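Local coordinates for CCHC-type domain-containing protein (Trypanosoma brucei brucei, PDB 7C45) that binds oligouridine RNA and probably trims guide RNAs from the 3' end as a metal-dependent RNase D exonuclease, at residues I38-I42 with D191-L196. Residue numbers count along the deposited sequence, not the author numbering.
Sequences IALDI and DVRHIL. With CA (calcium ion), chain E; CA (calcium ion), chain F; nucleotides of chain B.
Strand I38-I42 is extended and packs along one face of the helical segment D191-L196. Their axes approach to 7.3 Å and run roughly antiparallel, N-to-C directions at 147°. A39 sits over V192, with CA atoms 5.3 Å apart.

A39 is the small bump of the strand. Its CB drops among three helix side chains: 3.5 Å from I195 CG2, 4.0 Å from V192 CB and 4.2 Å from L196 CB. V192 CG1 (chi1 m) fills the space between A39 and D41, 3.5 Å from both A39 O and D41 CB. I195 (m, t) reaches along the backbone, with CD1 3.5 Å from L40 O.

The CA-to-CB bonds of D41 (chi1 t) and D191 (chi1 m) point toward the opposite segment, and here the packing gives way to a metal site. The calcium of chain E is held by D41 OD2 at 2.2 Å, D191 OD2 at 2.4 Å and OP1 of U10 of chain B at 2.2 Å; E43 completes the protein ligands. D41 OD1 binds the calcium of chain F at 2.4 Å, which shares that OP1. Water 1 links D41 OD2 (2.9 Å) to V192 N (2.8 Å). This paired-metal carboxylate cluster is characteristic of DEDD exonucleases.

The strand is central in the mixed sheet, between strands 57-64 and 97-100. Helix 182-202 covers one sheet face, where V192 and L196 touch C63 and I195 touches L99.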
loop_
_atom_site.group_PDB
_atom_site.type_symbol
_atom_site.label_atom_id
_atom_site.label_comp_id
_atom_site.label_asym_id
_atom_site.label_seq_id
_atom_site.Cartn_x
_atom_site.Cartn_y
_atom_site.Cartn_z
ATOM N N ILE A 38 7.247 -7.750 -6.375
ATOM C CA ILE A 38 6.234 -8.540 -5.680
ATOM C C ILE A 38 5.465 -7.613 -4.753
ATOM O O ILE A 38 6.044 -7.070 -3.814
ATOM C CB ILE A 38 6.843 -9.689 -4.857
ATOM C CG1 ILE A 38 7.737 -10.582 -5.713
ATOM C CG2 ILE A 38 5.735 -10.487 -4.166
ATOM C CD1 ILE A 38 8.481 -11.551 -4.895
ATOM N N ALA A 39 4.175 -7.430 -5.023
ATOM C CA ALA A 39 3.293 -6.711 -4.115
ATOM C C ALA A 39 2.953 -7.611 -2.932
ATOM O O ALA A 39 2.550 -8.758 -3.136
ATOM C CB ALA A 39 2.017 -6.295 -4.834
ATOM N N LEU A 40 3.082 -7.078 -1.719
ATOM C CA LEU A 40 2.840 -7.843 -0.498
ATOM C C LEU A 40 1.810 -7.164 0.387
ATOM O O LEU A 40 1.667 -5.942 0.381
ATOM C CB LEU A 40 4.101 -8.033 0.305
ATOM C CG LEU A 40 5.138 -8.957 -0.308
ATOM C CD1 LEU A 40 6.419 -8.874 0.492
ATOM C CD2 LEU A 40 4.639 -10.403 -0.332
ATOM N N ASP A 41 1.125 -7.988 1.173
ATOM C CA ASP A 41 0.107 -7.548 2.111
ATOM C C ASP A 41 -0.004 -8.640 3.170
ATOM O O ASP A 41 0.391 -9.784 2.942
ATOM C CB ASP A 41 -1.205 -7.302 1.371
ATOM C CG ASP A 41 -2.273 -6.650 2.216
ATOM O OD1 ASP A 41 -1.970 -6.044 3.241
ATOM O OD2 ASP A 41 -3.433 -6.744 1.804
ATOM N N ILE A 42 -0.535 -8.277 4.336
ATOM C CA ILE A 42 -0.716 -9.260 5.407
ATOM C C ILE A 42 -2.088 -9.063 6.023
ATOM O O ILE A 42 -2.496 -7.928 6.293
ATOM C CB ILE A 42 0.377 -9.144 6.492
ATOM C CG1 ILE A 42 1.768 -9.409 5.905
ATOM C CG2 ILE A 42 0.093 -10.094 7.627
ATOM C CD1 ILE A 42 2.892 -9.193 6.917
ATOM N N ASP A 191 -5.970 -6.032 -2.083
ATOM C CA ASP A 191 -4.975 -4.971 -1.953
ATOM C C ASP A 191 -3.745 -5.201 -2.825
ATOM O O ASP A 191 -3.208 -4.241 -3.388
ATOM C CB ASP A 191 -4.547 -4.790 -0.505
ATOM C CG ASP A 191 -5.590 -4.097 0.332
ATOM O OD1 ASP A 191 -6.498 -3.460 -0.233
ATOM O OD2 ASP A 191 -5.495 -4.191 1.568
ATOM N N VAL A 192 -3.257 -6.449 -2.939
ATOM C CA VAL A 192 -2.008 -6.625 -3.676
ATOM C C VAL A 192 -2.223 -6.408 -5.167
ATOM O O VAL A 192 -1.304 -5.966 -5.861
ATOM C CB VAL A 192 -1.347 -7.990 -3.421
ATOM C CG1 VAL A 192 -0.664 -8.006 -2.031
ATOM C CG2 VAL A 192 -2.345 -9.149 -3.609
ATOM N N ARG A 193 -3.420 -6.710 -5.679
ATOM C CA ARG A 193 -3.731 -6.326 -7.059
ATOM C C ARG A 193 -3.597 -4.820 -7.227
ATOM O O ARG A 193 -2.988 -4.337 -8.184
ATOM C CB ARG A 193 -5.151 -6.752 -7.449
ATOM C CG ARG A 193 -5.422 -8.240 -7.528
ATOM C CD ARG A 193 -6.759 -8.467 -8.228
ATOM N NE ARG A 193 -7.258 -9.812 -8.051
ATOM C CZ ARG A 193 -8.190 -10.162 -7.171
ATOM N NH1 ARG A 193 -8.724 -9.263 -6.349
ATOM N NH2 ARG A 193 -8.574 -11.425 -7.084
ATOM N N HIS A 194 -4.179 -4.070 -6.299
ATOM C CA HIS A 194 -4.116 -2.611 -6.346
ATOM C C HIS A 194 -2.693 -2.105 -6.191
ATOM O O HIS A 194 -2.297 -1.155 -6.851
ATOM C CB HIS A 194 -4.999 -2.028 -5.251
ATOM C CG HIS A 194 -6.437 -2.387 -5.401
ATOM N ND1 HIS A 194 -7.039 -2.541 -6.631
ATOM C CD2 HIS A 194 -7.390 -2.628 -4.476
ATOM C CE1 HIS A 194 -8.308 -2.864 -6.456
ATOM N NE2 HIS A 194 -8.545 -2.922 -5.160
ATOM N N ILE A 195 -1.908 -2.741 -5.328
ATOM C CA ILE A 195 -0.517 -2.348 -5.167
ATOM C C ILE A 195 0.251 -2.541 -6.466
ATOM O O ILE A 195 1.022 -1.671 -6.877
ATOM C CB ILE A 195 0.125 -3.138 -4.014
ATOM C CG1 ILE A 195 -0.491 -2.658 -2.701
ATOM C CG2 ILE A 195 1.627 -2.914 -4.019
ATOM C CD1 ILE A 195 -0.151 -3.540 -1.453
ATOM N N LEU A 196 0.083 -3.697 -7.111
ATOM C CA LEU A 196 0.857 -3.944 -8.320
ATOM C C LEU A 196 0.437 -2.983 -9.427
ATOM O O LEU A 196 1.283 -2.421 -10.130
ATOM C CB LEU A 196 0.712 -5.413 -8.745
ATOM C CG LEU A 196 1.596 -5.881 -9.911
ATOM C CD1 LEU A 196 3.058 -5.865 -9.518
ATOM C CD2 LEU A 196 1.191 -7.269 -10.432
HETATM CA CA CA E . -5.109 -6.060 3.047
HETATM CA CA CA F . -2.147 -4.007 4.491
ATOM P P U B 10 -4.795 -3.676 5.718
ATOM O OP1 U B 10 -4.499 -4.698 4.696
ATOM O OP2 U B 10 -5.964 -2.760 5.560
ATOM O "O5'" U B 10 -4.931 -4.385 7.142
ATOM C "C5'" U B 10 -4.090 -5.478 7.475
ATOM C "C4'" U B 10 -4.353 -5.977 8.872
ATOM O "O4'" U B 10 -4.360 -4.856 9.776
ATOM C "C3'" U B 10 -5.700 -6.640 9.102
ATOM O "O3'" U B 10 -5.709 -7.995 8.715
ATOM C "C2'" U B 10 -5.909 -6.460 10.596
ATOM O "O2'" U B 10 -5.164 -7.442 11.304
ATOM C "C1'" U B 10 -5.265 -5.095 10.830
ATOM N N1 U B 10 -6.254 -4.000 10.852
ATOM C C2 U B 10 -6.928 -3.833 12.040
ATOM O O2 U B 10 -6.729 -4.559 13.003
ATOM N N3 U B 10 -7.833 -2.801 12.038
ATOM C C4 U B 10 -8.104 -1.945 10.990
ATOM O O4 U B 10 -8.946 -1.067 11.145
ATOM C C5 U B 10 -7.351 -2.179 9.794
ATOM C C6 U B 10 -6.465 -3.179 9.767
HETATM O O HOH W 1 -3.790 -8.088 -0.686
HETATM O O HOH W 2 -1.218 -5.413 6.170
HETATM O O HOH W 3 -6.734 -6.906 0.842
HETATM O O HOH W 4 -7.538 -5.784 3.495
HETATM O O HOH W 5 -2.170 -2.297 2.750
HETATM O O HOH W 6 0.163 -3.116 4.467
#